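PDB 4HGZ: CcbJ, which probably transfers a methyl group from S-adenosyl-L-methionine to a nitrogen atom of its substrate. Local coordinates for residues L140-G145 and Y226-A231; C170-G175 and R257-S262; D191-L196 and H212-E217; L204-S209 and Y230-E235. One frame throughout, in Å; residues are numbered along the deposited sequence.

Contact 1: residues L140-G145 and Y226-A231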
loop_
_atom_site.group_PDB
_atom_site.type_symbol
_atom_site.label_atom_id
_atom_site.label_comp_id
_atom_site.label_asym_id
_atom_site.label_seq_id
_atom_site.Cartn_x
_atom_site.Cartn_y
_atom_site.Cartn_z
ATOM N N LEU C 140 5.131 11.347 28.307
ATOM C CA LEU C 140 6.564 11.126 28.321
ATOM C C LEU C 140 7.172 11.498 26.988
ATOM O O LEU C 140 8.294 11.990 26.940
ATOM C CB LEU C 140 6.878 9.664 28.628
ATOM C CG LEU C 140 8.359 9.305 28.575
ATOM C CD1 LEU C 140 9.095 10.015 29.678
ATOM C CD2 LEU C 140 8.524 7.787 28.688
ATOM N N PHE C 141 6.447 11.244 25.897
ATOM C CA PHE C 141 7.011 11.466 24.556
ATOM C C PHE C 141 6.928 12.927 24.136
ATOM O O PHE C 141 7.221 13.266 22.990
ATOM C CB PHE C 141 6.341 10.575 23.508
ATOM C CG PHE C 141 6.663 9.106 23.651
ATOM C CD1 PHE C 141 7.703 8.677 24.463
ATOM C CD2 PHE C 141 5.941 8.152 22.948
ATOM C CE1 PHE C 141 8.003 7.312 24.584
ATOM C CE2 PHE C 141 6.236 6.785 23.063
ATOM C CZ PHE C 141 7.268 6.366 23.877
ATOM N N CYS C 142 6.507 13.785 25.056
ATOM C CA CYS C 142 6.467 15.232 24.815
ATOM C C CYS C 142 7.849 15.834 25.002
ATOM O O CYS C 142 8.139 16.909 24.495
ATOM C CB CYS C 142 5.477 15.914 25.768
ATOM S SG CYS C 142 3.743 15.620 25.303
ATOM N N LEU C 143 8.695 15.129 25.745
ATOM C CA LEU C 143 10.084 15.508 25.898
ATOM C C LEU C 143 10.820 15.124 24.615
ATOM O O LEU C 143 10.843 13.958 24.224
ATOM C CB LEU C 143 10.664 14.795 27.109
ATOM C CG LEU C 143 9.914 15.182 28.389
ATOM C CD1 LEU C 143 10.286 14.305 29.567
ATOM C CD2 LEU C 143 10.181 16.638 28.699
ATOM N N LEU C 144 11.412 16.106 23.950
ATOM C CA LEU C 144 11.866 15.894 22.580
ATOM C C LEU C 144 13.253 15.271 22.427
ATOM O O LEU C 144 13.996 15.622 21.531
ATOM C CB LEU C 144 11.743 17.180 21.765
ATOM C CG LEU C 144 10.306 17.708 21.729
ATOM C CD1 LEU C 144 10.163 18.913 20.797
ATOM C CD2 LEU C 144 9.374 16.585 21.304
ATOM N N GLY C 145 13.580 14.314 23.280
ATOM C CA GLY C 145 14.795 13.544 23.088
ATOM C C GLY C 145 14.948 12.413 24.084
ATOM O O GLY C 145 14.384 12.434 25.182
ATOM N N TYR C 226 1.605 20.061 17.670
ATOM C CA TYR C 226 2.242 19.257 18.693
ATOM C C TYR C 226 3.466 18.491 18.152
ATOM O O TYR C 226 3.688 18.418 16.948
ATOM C CB TYR C 226 1.213 18.358 19.410
ATOM C CG TYR C 226 0.696 17.191 18.603
ATOM C CD1 TYR C 226 1.338 15.965 18.643
ATOM C CD2 TYR C 226 -0.437 17.312 17.804
ATOM C CE1 TYR C 226 0.877 14.896 17.913
ATOM C CE2 TYR C 226 -0.908 16.239 17.067
ATOM C CZ TYR C 226 -0.246 15.035 17.126
ATOM O OH TYR C 226 -0.691 13.953 16.399
ATOM N N ARG C 227 4.275 17.953 19.054
ATOM C CA ARG C 227 5.494 17.265 18.677
ATOM C C ARG C 227 5.732 16.149 19.664
ATOM O O ARG C 227 5.587 16.350 20.856
ATOM C CB ARG C 227 6.699 18.209 18.727
ATOM C CG ARG C 227 6.665 19.362 17.740
ATOM C CD ARG C 227 7.958 20.173 17.788
ATOM N NE ARG C 227 7.988 21.206 16.751
ATOM C CZ ARG C 227 8.642 21.098 15.594
ATOM N NH1 ARG C 227 9.342 20.004 15.314
ATOM N NH2 ARG C 227 8.600 22.091 14.713
ATOM N N LEU C 228 6.094 14.973 19.162
ATOM C CA LEU C 228 6.465 13.853 20.015
ATOM C C LEU C 228 7.837 13.336 19.605
ATOM O O LEU C 228 8.227 13.444 18.448
ATOM C CB LEU C 228 5.452 12.706 19.874
ATOM C CG LEU C 228 3.982 13.032 20.116
ATOM C CD1 LEU C 228 3.118 11.880 19.665
ATOM C CD2 LEU C 228 3.716 13.369 21.578
ATOM N N ARG C 229 8.571 12.781 20.556
ATOM C CA ARG C 229 9.632 11.858 20.204
ATOM C C ARG C 229 9.259 10.548 20.836
ATOM O O ARG C 229 9.189 10.461 22.062
ATOM C CB ARG C 229 11.035 12.267 20.702
ATOM C CG ARG C 229 12.076 11.440 19.952
ATOM C CD ARG C 229 13.292 11.015 20.748
ATOM N NE ARG C 229 13.068 9.924 21.692
ATOM C CZ ARG C 229 13.747 8.779 21.692
ATOM N NH1 ARG C 229 14.680 8.542 20.778
ATOM N NH2 ARG C 229 13.489 7.865 22.614
ATOM N N TYR C 230 9.019 9.527 20.016
ATOM C CA TYR C 230 8.585 8.247 20.575
ATOM C C TYR C 230 9.761 7.312 20.793
ATOM O O TYR C 230 10.855 7.535 20.275
ATOM C CB TYR C 230 7.528 7.583 19.691
ATOM C CG TYR C 230 7.962 7.362 18.265
ATOM C CD1 TYR C 230 8.742 6.268 17.917
ATOM C CD2 TYR C 230 7.592 8.244 17.266
ATOM C CE1 TYR C 230 9.145 6.065 16.609
ATOM C CE2 TYR C 230 7.993 8.048 15.951
ATOM C CZ TYR C 230 8.769 6.958 15.635
ATOM O OH TYR C 230 9.156 6.759 14.339
ATOM N N ALA C 231 9.537 6.269 21.579
ATOM C CA ALA C 231 10.544 5.237 21.744
ATOM C C ALA C 231 9.927 3.889 21.419
ATOM O O ALA C 231 8.725 3.679 21.603
ATOM C CB ALA C 231 11.060 5.232 23.147
#
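Phe141 lays its side chain against the backbone of Arg229, Tyr230 and Ala231, just where strand 221-229 comes to its end. The path starts at Phe141 CB, 3.2 Å from Arg229 O, and CG and CD1 stay close to that same oxygen, which sits obliquely to the ring. Farther out the ring has Tyr230 over one face: Tyr230 CA is 3.6 Å from the centroid of the Phe141 ring, a CH-pi contact almost above its centre, while Phe141 CD2 lies 3.7 Å from Tyr230 CB. At the tip, CZ comes to 3.2 Å from Ala231 N, and CE1 is 4.0 Å from Ala231 CB. A flat, apolar phenyl group suits this place because it can lie close along an extended chain. With CG beside its own backbone N and opposite the carbonyl carbon (chi1 -69°), the ring leaves Phe141 O clear to face the strand. That oxygen accepts Arg229 N at 2.8 Å, in the carbonyl plane, and Leu228 CA adds a CA-H...O contact to it. Beyond Cys142, the Leu144 side chain crosses that of Arg227 at about a right angle, Leu144 CD1 lying 3.9 Å from Arg227 CD. Arg229 bends over Gly145 CA and carries its charge to a salt bridge with Glu235. Gly145 is the N-cap of helix 146-159, whose Gln149 also bonds Arg229 O. The loop 140-145 is thus held between that helix, Cys170 of strand 164-171 and strand 221-229, whose Leu228 pairs through its backbone with Leu208 of strand 207-216.

Contact 2: residues C170-G175 and R257-S262. With SO4 (sulfate ion), chain T; SO4 (sulfate ion), chain S.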
loop_
_atom_site.group_PDB
_atom_site.type_symbol
_atom_site.label_atom_id
_atom_site.label_comp_id
_atom_site.label_asym_id
_atom_site.label_seq_id
_atom_site.Cartn_x
_atom_site.Cartn_y
_atom_site.Cartn_z
ATOM N N CYS C 170 2.112 4.995 26.182
ATOM C CA CYS C 170 2.760 5.567 25.006
ATOM C C CYS C 170 2.324 4.879 23.727
ATOM O O CYS C 170 2.031 3.692 23.728
ATOM C CB CYS C 170 4.274 5.397 25.113
ATOM S SG CYS C 170 4.994 5.952 26.622
ATOM N N LEU C 171 2.322 5.620 22.626
ATOM C CA LEU C 171 2.074 5.023 21.323
ATOM C C LEU C 171 3.102 3.934 21.053
ATOM O O LEU C 171 4.263 4.047 21.438
ATOM C CB LEU C 171 2.112 6.087 20.227
ATOM C CG LEU C 171 3.462 6.723 19.916
ATOM C CD1 LEU C 171 4.154 5.935 18.823
ATOM C CD2 LEU C 171 3.267 8.166 19.480
ATOM N N ASN C 172 2.654 2.865 20.409
ATOM C CA ASN C 172 3.490 1.709 20.113
ATOM C C ASN C 172 3.752 1.703 18.610
ATOM O O ASN C 172 2.872 1.373 17.821
ATOM C CB ASN C 172 2.737 0.450 20.542
ATOM C CG ASN C 172 3.432 -0.840 20.120
ATOM O OD1 ASN C 172 4.613 -1.052 20.403
ATOM N ND2 ASN C 172 2.674 -1.732 19.471
ATOM N N PRO C 173 4.960 2.113 18.210
ATOM C CA PRO C 173 5.279 2.374 16.805
ATOM C C PRO C 173 4.923 1.216 15.856
ATOM O O PRO C 173 4.302 1.452 14.815
ATOM C CB PRO C 173 6.786 2.628 16.828
ATOM C CG PRO C 173 7.078 3.067 18.214
ATOM C CD PRO C 173 6.104 2.364 19.100
ATOM N N ALA C 174 5.293 -0.014 16.212
ATOM C CA ALA C 174 4.924 -1.171 15.383
ATOM C C ALA C 174 3.443 -1.170 15.039
ATOM O O ALA C 174 3.068 -1.176 13.866
ATOM C CB ALA C 174 5.292 -2.470 16.065
ATOM N N GLY C 175 2.603 -1.154 16.068
ATOM C CA GLY C 175 1.159 -1.260 15.890
ATOM C C GLY C 175 0.512 -0.026 15.303
ATOM O O GLY C 175 -0.604 -0.080 14.809
ATOM N N ARG C 257 -5.599 -5.595 28.663
ATOM C CA ARG C 257 -5.665 -6.474 27.509
ATOM C C ARG C 257 -4.262 -6.836 27.085
ATOM O O ARG C 257 -3.333 -6.058 27.288
ATOM C CB ARG C 257 -6.395 -5.802 26.354
ATOM C CG ARG C 257 -7.820 -5.505 26.665
ATOM C CD ARG C 257 -8.542 -5.014 25.458
ATOM N NE ARG C 257 -9.975 -5.120 25.681
ATOM C CZ ARG C 257 -10.718 -4.149 26.186
ATOM N NH1 ARG C 257 -10.165 -2.992 26.507
ATOM N NH2 ARG C 257 -12.014 -4.343 26.359
ATOM N N ARG C 258 -4.118 -8.017 26.490
ATOM C CA ARG C 258 -2.827 -8.496 26.022
ATOM C C ARG C 258 -2.166 -7.510 25.043
ATOM O O ARG C 258 -2.787 -7.038 24.101
ATOM C CB ARG C 258 -2.990 -9.867 25.365
ATOM C CG ARG C 258 -1.778 -10.781 25.499
ATOM C CD ARG C 258 -1.831 -11.939 24.509
ATOM N NE ARG C 258 -1.294 -11.552 23.205
ATOM C CZ ARG C 258 -1.307 -12.330 22.126
ATOM N NH1 ARG C 258 -1.836 -13.544 22.188
ATOM N NH2 ARG C 258 -0.792 -11.891 20.983
ATOM N N PHE C 259 -0.901 -7.201 25.285
ATOM C CA PHE C 259 -0.138 -6.326 24.409
ATOM C C PHE C 259 0.513 -7.153 23.325
ATOM O O PHE C 259 1.190 -8.140 23.615
ATOM C CB PHE C 259 0.950 -5.629 25.217
ATOM C CG PHE C 259 1.934 -4.850 24.385
ATOM C CD1 PHE C 259 1.559 -3.659 23.767
ATOM C CD2 PHE C 259 3.248 -5.285 24.252
ATOM C CE1 PHE C 259 2.473 -2.916 23.018
ATOM C CE2 PHE C 259 4.171 -4.547 23.505
ATOM C CZ PHE C 259 3.781 -3.363 22.888
ATOM N N ASP C 260 0.316 -6.757 22.073
ATOM C CA ASP C 260 0.983 -7.442 20.972
ATOM C C ASP C 260 1.322 -6.487 19.841
ATOM O O ASP C 260 0.955 -5.309 19.869
ATOM C CB ASP C 260 0.119 -8.583 20.440
ATOM C CG ASP C 260 -1.158 -8.090 19.788
ATOM O OD1 ASP C 260 -1.140 -6.987 19.201
ATOM O OD2 ASP C 260 -2.179 -8.807 19.856
ATOM N N ALA C 261 1.992 -7.021 18.829
ATOM C CA ALA C 261 2.524 -6.227 17.740
ATOM C C ALA C 261 1.511 -5.252 17.156
ATOM O O ALA C 261 1.890 -4.183 16.673
ATOM C CB ALA C 261 3.084 -7.138 16.648
ATOM N N SER C 262 0.230 -5.608 17.192
ATOM C CA SER C 262 -0.779 -4.751 16.577
ATOM C C SER C 262 -1.381 -3.720 17.533
ATOM O O SER C 262 -2.250 -2.941 17.146
ATOM C CB SER C 262 -1.889 -5.587 15.951
ATOM O OG SER C 262 -2.706 -6.140 16.957
HETATM S S SO4 T . -12.598 -7.738 25.401
HETATM O O1 SO4 T . -13.420 -8.922 25.634
HETATM O O2 SO4 T . -12.281 -7.643 23.979
HETATM O O3 SO4 T . -13.327 -6.548 25.851
HETATM O O4 SO4 T . -11.345 -7.853 26.140
HETATM S S SO4 S . -6.917 -10.515 26.085
HETATM O O1 SO4 S . -8.137 -11.319 26.105
HETATM O O2 SO4 S . -5.831 -11.305 25.508
HETATM O O3 SO4 S . -7.134 -9.316 25.268
HETATM O O4 SO4 S . -6.573 -10.160 27.459
#
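At the C-terminal end of strand 164-171, an inner strand of the mixed, Rossmann-like methyltransferase sheet, Asn172, just after the strand, and Gly175 of the short helix 173-176 meet Phe259 and Ala261 of the loop between strands 245-251 and 265-272. That loop is shaped by an Asx turn: Asp260 OD1 accepts Ser262 N at 2.8 Å and Ser262 OG at 2.9 Å, the two donors arriving from the same face of the carboxylate. A short acidic side chain followed two residues later by serine suits such a turn, since one oxygen can hold both groups. Across the contact, Asn172 has CG anti to its backbone N (chi1 173°), which carries the amide to the edge of the Phe259 ring. Asn172 OD1 lies there near the ring plane, 3.5 Å from Phe259 CZ, with amide and ring planes 65° apart. The Asn172 ND2 group is hydrogen-bonded to Ser263 O, so the amide also ties the strand end to the residue after the loop segment. Gly175, without a side chain, packs its CA against Ala261 O. Leu204 of a second subunit packs on Asn172 and Phe259, and Pro203 of that subunit on Ala174 and Ala261. At the other end of the loop Arg258 N donates weakly to one sulfate, and the Arg257 side chain to another, both ions probably from the crystallisation liquor; Arg257 NE and Arg258 N of a third subunit also bond sulfate. Arg257 NH1 is held by Asp253 and Glu255, while Arg257 NH2 donates almost straight to O3 of its sulfate, 2.6 Å away at 170°.

Contact 3: residues D191-L196 and H212-E217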
loop_
_atom_site.group_PDB
_atom_site.type_symbol
_atom_site.label_atom_id
_atom_site.label_comp_id
_atom_site.label_asym_id
_atom_site.label_seq_id
_atom_site.Cartn_x
_atom_site.Cartn_y
_atom_site.Cartn_z
ATOM N N ASP C 191 -21.334 17.743 12.654
ATOM C CA ASP C 191 -22.315 18.331 11.749
ATOM C C ASP C 191 -21.787 19.601 11.080
ATOM O O ASP C 191 -22.053 19.847 9.904
ATOM C CB ASP C 191 -23.627 18.629 12.487
ATOM C CG ASP C 191 -24.053 17.492 13.415
ATOM O OD1 ASP C 191 -23.220 16.604 13.691
ATOM O OD2 ASP C 191 -25.218 17.490 13.875
ATOM N N THR C 192 -21.037 20.401 11.831
ATOM C CA THR C 192 -20.616 21.721 11.354
ATOM C C THR C 192 -19.099 21.929 11.355
ATOM O O THR C 192 -18.630 23.051 11.208
ATOM C CB THR C 192 -21.248 22.861 12.198
ATOM O OG1 THR C 192 -20.683 22.851 13.514
ATOM C CG2 THR C 192 -22.785 22.721 12.295
ATOM N N ALA C 193 -18.329 20.862 11.534
ATOM C CA ALA C 193 -16.881 20.988 11.492
ATOM C C ALA C 193 -16.230 19.647 11.212
ATOM O O ALA C 193 -16.810 18.601 11.499
ATOM C CB ALA C 193 -16.354 21.564 12.799
ATOM N N VAL C 194 -15.029 19.684 10.644
ATOM C CA VAL C 194 -14.238 18.479 10.483
ATOM C C VAL C 194 -12.913 18.661 11.203
ATOM O O VAL C 194 -12.338 19.754 11.206
ATOM C CB VAL C 194 -13.983 18.138 9.003
ATOM C CG1 VAL C 194 -15.293 18.134 8.237
ATOM C CG2 VAL C 194 -13.042 19.142 8.393
ATOM N N HIS C 195 -12.455 17.583 11.830
ATOM C CA HIS C 195 -11.164 17.548 12.487
ATOM C C HIS C 195 -10.206 16.711 11.657
ATOM O O HIS C 195 -10.454 15.530 11.399
ATOM C CB HIS C 195 -11.300 16.964 13.897
ATOM C CG HIS C 195 -12.219 17.747 14.782
ATOM N ND1 HIS C 195 -11.772 18.478 15.863
ATOM C CD2 HIS C 195 -13.560 17.935 14.732
ATOM C CE1 HIS C 195 -12.799 19.070 16.449
ATOM N NE2 HIS C 195 -13.895 18.757 15.782
ATOM N N LEU C 196 -9.112 17.333 11.235
ATOM C CA LEU C 196 -8.120 16.675 10.390
ATOM C C LEU C 196 -6.744 16.759 11.042
ATOM O O LEU C 196 -6.560 17.473 12.026
ATOM C CB LEU C 196 -8.084 17.358 9.022
ATOM C CG LEU C 196 -9.491 17.657 8.510
ATOM C CD1 LEU C 196 -9.502 18.725 7.426
ATOM C CD2 LEU C 196 -10.111 16.375 8.006
ATOM N N HIS C 212 -3.186 19.454 14.668
ATOM C CA HIS C 212 -4.580 19.077 14.656
ATOM C C HIS C 212 -5.307 20.268 14.048
ATOM O O HIS C 212 -5.161 21.389 14.522
ATOM C CB HIS C 212 -5.079 18.777 16.070
ATOM C CG HIS C 212 -6.518 18.360 16.124
ATOM N ND1 HIS C 212 -6.914 17.039 16.127
ATOM C CD2 HIS C 212 -7.659 19.094 16.166
ATOM C CE1 HIS C 212 -8.235 16.977 16.167
ATOM N NE2 HIS C 212 -8.711 18.210 16.193
ATOM N N ILE C 213 -6.063 20.027 12.981
ATOM C CA ILE C 213 -6.780 21.082 12.257
ATOM C C ILE C 213 -8.295 20.980 12.428
ATOM O O ILE C 213 -8.867 19.897 12.309
ATOM C CB ILE C 213 -6.488 20.988 10.754
ATOM C CG1 ILE C 213 -4.981 20.937 10.520
ATOM C CG2 ILE C 213 -7.126 22.144 10.013
ATOM C CD1 ILE C 213 -4.611 20.601 9.094
ATOM N N VAL C 214 -8.940 22.105 12.692
ATOM C CA VAL C 214 -10.402 22.166 12.756
ATOM C C VAL C 214 -10.904 23.174 11.720
ATOM O O VAL C 214 -10.542 24.352 11.770
ATOM C CB VAL C 214 -10.895 22.603 14.162
ATOM C CG1 VAL C 214 -12.388 22.446 14.280
ATOM C CG2 VAL C 214 -10.220 21.794 15.250
ATOM N N LEU C 215 -11.703 22.707 10.763
ATOM C CA LEU C 215 -12.318 23.590 9.771
ATOM C C LEU C 215 -13.800 23.665 10.072
ATOM O O LEU C 215 -14.438 22.634 10.305
ATOM C CB LEU C 215 -12.131 23.039 8.365
ATOM C CG LEU C 215 -10.739 22.566 7.965
ATOM C CD1 LEU C 215 -10.764 22.017 6.540
ATOM C CD2 LEU C 215 -9.755 23.704 8.083
ATOM N N SER C 216 -14.357 24.870 10.065
ATOM C CA SER C 216 -15.752 25.043 10.468
ATOM C C SER C 216 -16.592 25.660 9.366
ATOM O O SER C 216 -16.092 26.463 8.572
ATOM C CB SER C 216 -15.847 25.896 11.743
ATOM O OG SER C 216 -14.779 25.612 12.633
ATOM N N GLU C 217 -17.871 25.288 9.337
ATOM C CA GLU C 217 -18.822 25.788 8.347
ATOM C C GLU C 217 -18.678 27.284 8.082
ATOM O O GLU C 217 -18.823 27.741 6.948
ATOM C CB GLU C 217 -20.256 25.472 8.768
ATOM C CG GLU C 217 -21.303 25.897 7.750
ATOM C CD GLU C 217 -21.221 25.118 6.447
ATOM O OE1 GLU C 217 -21.055 23.879 6.496
ATOM O OE2 GLU C 217 -21.336 25.743 5.370
HETATM O O HOH W 1 -22.706 22.098 7.855
#
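Thr192 O receives Glu217 N at 3.0 Å and fastens the open end of the hairpin made by strands 193-202 and 207-216; beside it a water donates to both Asp191 O and Glu217 OE1, and the Glu217 carboxylate forms a salt bridge with Arg222 of a fourth subunit. Ala193 follows, in a non-hydrogen-bonded pair with Ser216, its small CB directed to the same face as Val214. Val194 and Leu215 then exchange two backbone bonds, and Val194 CG2 rests 4.0 Å from Leu215 CB. His195 turns to the face of Ala193. His195 ND1 and His212 NE2 are hydrogen-bonded at 3.1 Å, each nitrogen near the plane of the partner ring, the planes being 54° apart. His212 reaches this partner because its CG is anti to the backbone N (chi1 -179°). Histidine suits the place, since the other ring nitrogen of His195 can bond Glu190 while Val214 CG1 packs over one face. Leu196 pairs next with Ile213, each backbone N bonding the other's O at 2.8 Å. Leu196 CD1 also reaches diagonally to Leu215 CD1, 3.6 Å away, the two side chains crossing at about a right angle. The two strands form the middle of a four-stranded antiparallel sheet, flanked by strands 181-189 and 221-229; residues of the fourth subunit pack on Val194, Leu196 and Leu215, while the loop with Trp40, Pro41 and Ala44 lies against His195.

Contact 4: residues L204-S209 and Y230-E235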
loop_
_atom_site.group_PDB
_atom_site.type_symbol
_atom_site.label_atom_id
_atom_site.label_comp_id
_atom_site.label_asym_id
_atom_site.label_seq_id
_atom_site.Cartn_x
_atom_site.Cartn_y
_atom_site.Cartn_z
ATOM N N LEU C 204 13.880 8.135 11.532
ATOM C CA LEU C 204 15.263 8.076 12.023
ATOM C C LEU C 204 15.397 8.788 13.373
ATOM O O LEU C 204 15.851 8.196 14.341
ATOM C CB LEU C 204 16.234 8.660 10.997
ATOM C CG LEU C 204 17.711 8.457 11.313
ATOM C CD1 LEU C 204 17.937 7.072 11.881
ATOM C CD2 LEU C 204 18.564 8.669 10.079
ATOM N N ALA C 205 14.971 10.045 13.444
ATOM C CA ALA C 205 14.963 10.770 14.718
ATOM C C ALA C 205 13.841 10.295 15.632
ATOM O O ALA C 205 13.817 10.639 16.807
ATOM C CB ALA C 205 14.827 12.249 14.478
ATOM N N GLN C 206 12.910 9.522 15.075
ATOM C CA GLN C 206 11.734 9.053 15.795
ATOM C C GLN C 206 10.874 10.194 16.330
ATOM O O GLN C 206 10.405 10.171 17.467
ATOM C CB GLN C 206 12.140 8.081 16.900
ATOM C CG GLN C 206 12.912 6.898 16.336
ATOM C CD GLN C 206 13.405 5.942 17.404
ATOM O OE1 GLN C 206 14.264 5.106 17.139
ATOM N NE2 GLN C 206 12.869 6.062 18.620
ATOM N N THR C 207 10.650 11.187 15.487
ATOM C CA THR C 207 9.811 12.306 15.869
ATOM C C THR C 207 8.530 12.347 15.075
ATOM O O THR C 207 8.470 11.874 13.935
ATOM C CB THR C 207 10.521 13.645 15.625
ATOM O OG1 THR C 207 10.981 13.697 14.266
ATOM C CG2 THR C 207 11.699 13.788 16.556
ATOM N N LEU C 208 7.509 12.936 15.689
ATOM C CA LEU C 208 6.301 13.344 14.987
ATOM C C LEU C 208 6.058 14.817 15.268
ATOM O O LEU C 208 6.147 15.275 16.412
ATOM C CB LEU C 208 5.096 12.553 15.469
ATOM C CG LEU C 208 5.020 11.106 15.042
ATOM C CD1 LEU C 208 4.101 10.382 16.004
ATOM C CD2 LEU C 208 4.517 11.027 13.597
ATOM N N SER C 209 5.757 15.553 14.213
ATOM C CA SER C 209 5.381 16.940 14.333
ATOM C C SER C 209 4.082 17.109 13.541
ATOM O O SER C 209 4.026 16.829 12.344
ATOM C CB SER C 209 6.487 17.829 13.780
ATOM O OG SER C 209 6.066 19.179 13.727
ATOM N N TYR C 230 9.019 9.527 20.016
ATOM C CA TYR C 230 8.585 8.247 20.575
ATOM C C TYR C 230 9.761 7.312 20.793
ATOM O O TYR C 230 10.855 7.535 20.275
ATOM C CB TYR C 230 7.528 7.583 19.691
ATOM C CG TYR C 230 7.962 7.362 18.265
ATOM C CD1 TYR C 230 8.742 6.268 17.917
ATOM C CD2 TYR C 230 7.592 8.244 17.266
ATOM C CE1 TYR C 230 9.145 6.065 16.609
ATOM C CE2 TYR C 230 7.993 8.048 15.951
ATOM C CZ TYR C 230 8.769 6.958 15.635
ATOM O OH TYR C 230 9.156 6.759 14.339
ATOM N N ALA C 231 9.537 6.269 21.579
ATOM C CA ALA C 231 10.544 5.237 21.744
ATOM C C ALA C 231 9.927 3.889 21.419
ATOM O O ALA C 231 8.725 3.679 21.603
ATOM C CB ALA C 231 11.060 5.232 23.147
ATOM N N TYR C 232 10.743 2.969 20.935
ATOM C CA TYR C 232 10.278 1.619 20.783
ATOM C C TYR C 232 10.347 0.941 22.141
ATOM O O TYR C 232 11.209 1.268 22.956
ATOM C CB TYR C 232 11.142 0.891 19.786
ATOM C CG TYR C 232 10.873 1.268 18.356
ATOM C CD1 TYR C 232 9.938 0.571 17.597
ATOM C CD2 TYR C 232 11.568 2.299 17.752
ATOM C CE1 TYR C 232 9.704 0.897 16.288
ATOM C CE2 TYR C 232 11.345 2.626 16.441
ATOM C CZ TYR C 232 10.419 1.921 15.718
ATOM O OH TYR C 232 10.196 2.253 14.422
ATOM N N PRO C 233 9.428 0.002 22.398
ATOM C CA PRO C 233 9.380 -0.728 23.665
ATOM C C PRO C 233 10.752 -1.187 24.176
ATOM O O PRO C 233 11.074 -0.974 25.344
ATOM C CB PRO C 233 8.505 -1.932 23.320
ATOM C CG PRO C 233 7.511 -1.350 22.361
ATOM C CD PRO C 233 8.306 -0.368 21.511
ATOM N N ALA C 234 11.559 -1.809 23.326
ATOM C CA ALA C 234 12.849 -2.318 23.789
ATOM C C ALA C 234 13.828 -1.193 24.111
ATOM O O ALA C 234 14.622 -1.309 25.045
ATOM C CB ALA C 234 13.453 -3.306 22.785
ATOM N N GLU C 235 13.776 -0.117 23.330
ATOM C CA GLU C 235 14.564 1.077 23.610
ATOM C C GLU C 235 14.084 1.647 24.938
ATOM O O GLU C 235 14.877 1.931 25.833
ATOM C CB GLU C 235 14.379 2.114 22.498
ATOM C CG GLU C 235 15.078 3.448 22.731
ATOM C CD GLU C 235 14.544 4.580 21.846
ATOM O OE1 GLU C 235 13.651 4.334 21.003
ATOM O OE2 GLU C 235 15.024 5.728 21.999
#
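Glu235 OE1 is gripped by two donors, Gln206 NE2 at 3.0 Å and the backbone Tyr232 N at 3.2 Å. The amide comes in almost straight (174°) on the syn lone pair of OE1, whereas Tyr232 N approaches from the anti side, out of the carboxylate plane. Gln206 NE2 has a second acceptor, Tyr230 O, also at 3.0 Å, and both acceptors lie in the plane of the amide, which fixes the rotation of that group. Glutamine suits the role: its chain, extended beyond CG, is long enough to reach the start of helix 233-242, and its NH2 can serve two oxygens. The backbone completes the join, Tyr230 N donating to Gln206 O at 3.0 Å. Over the Tyr230 ring the same oxygen sits above one face toward the rim, and Gln206 CB makes a CH-pi contact, 3.9 Å from the ring centroid. Tyr230 CG lies between its backbone N and carbonyl carbon (chi1 57°), a setting that brings the ring back to Gln206, with its hydroxyl bonded to His201. Gln206 OE1 is at the edge of the Tyr232 ring, the amide standing nearly perpendicular to it; that ring stacks with Tyr232 of a second subunit. Glu235 OE2 meanwhile accepts Gln146 NE2. Because Glu235 OE1 takes the NH of the N-cap residue Tyr232, the start of helix 233-242 is tied to its own first turn, while Gln206 and Thr207, both facing Asp202, form a G1 beta bulge at the hairpin turn.

From the N terminus, the chain first enters contact 1, whose loop runs from 140-145 to 226-231 and ties the loop before helix 146-159 to the last strand of the antiparallel sheet. Contact 2 begins inside that loop and ends beyond it, so the two cross; contact 2 joins the end of strand 164-171 to the late loop 257-262. Contact 3, the hairpin at the far end of the antiparallel sheet, nests inside both. Contact 4 crosses contact 3, nests in contact 2 and shares Tyr230 and Ala231 with contact 1; it ties the hairpin turn before strand 207-216 to the start of helix 233-242. Pro173 touches Tyr230 and Tyr232, bringing contact 2 against contacts 1 and 4.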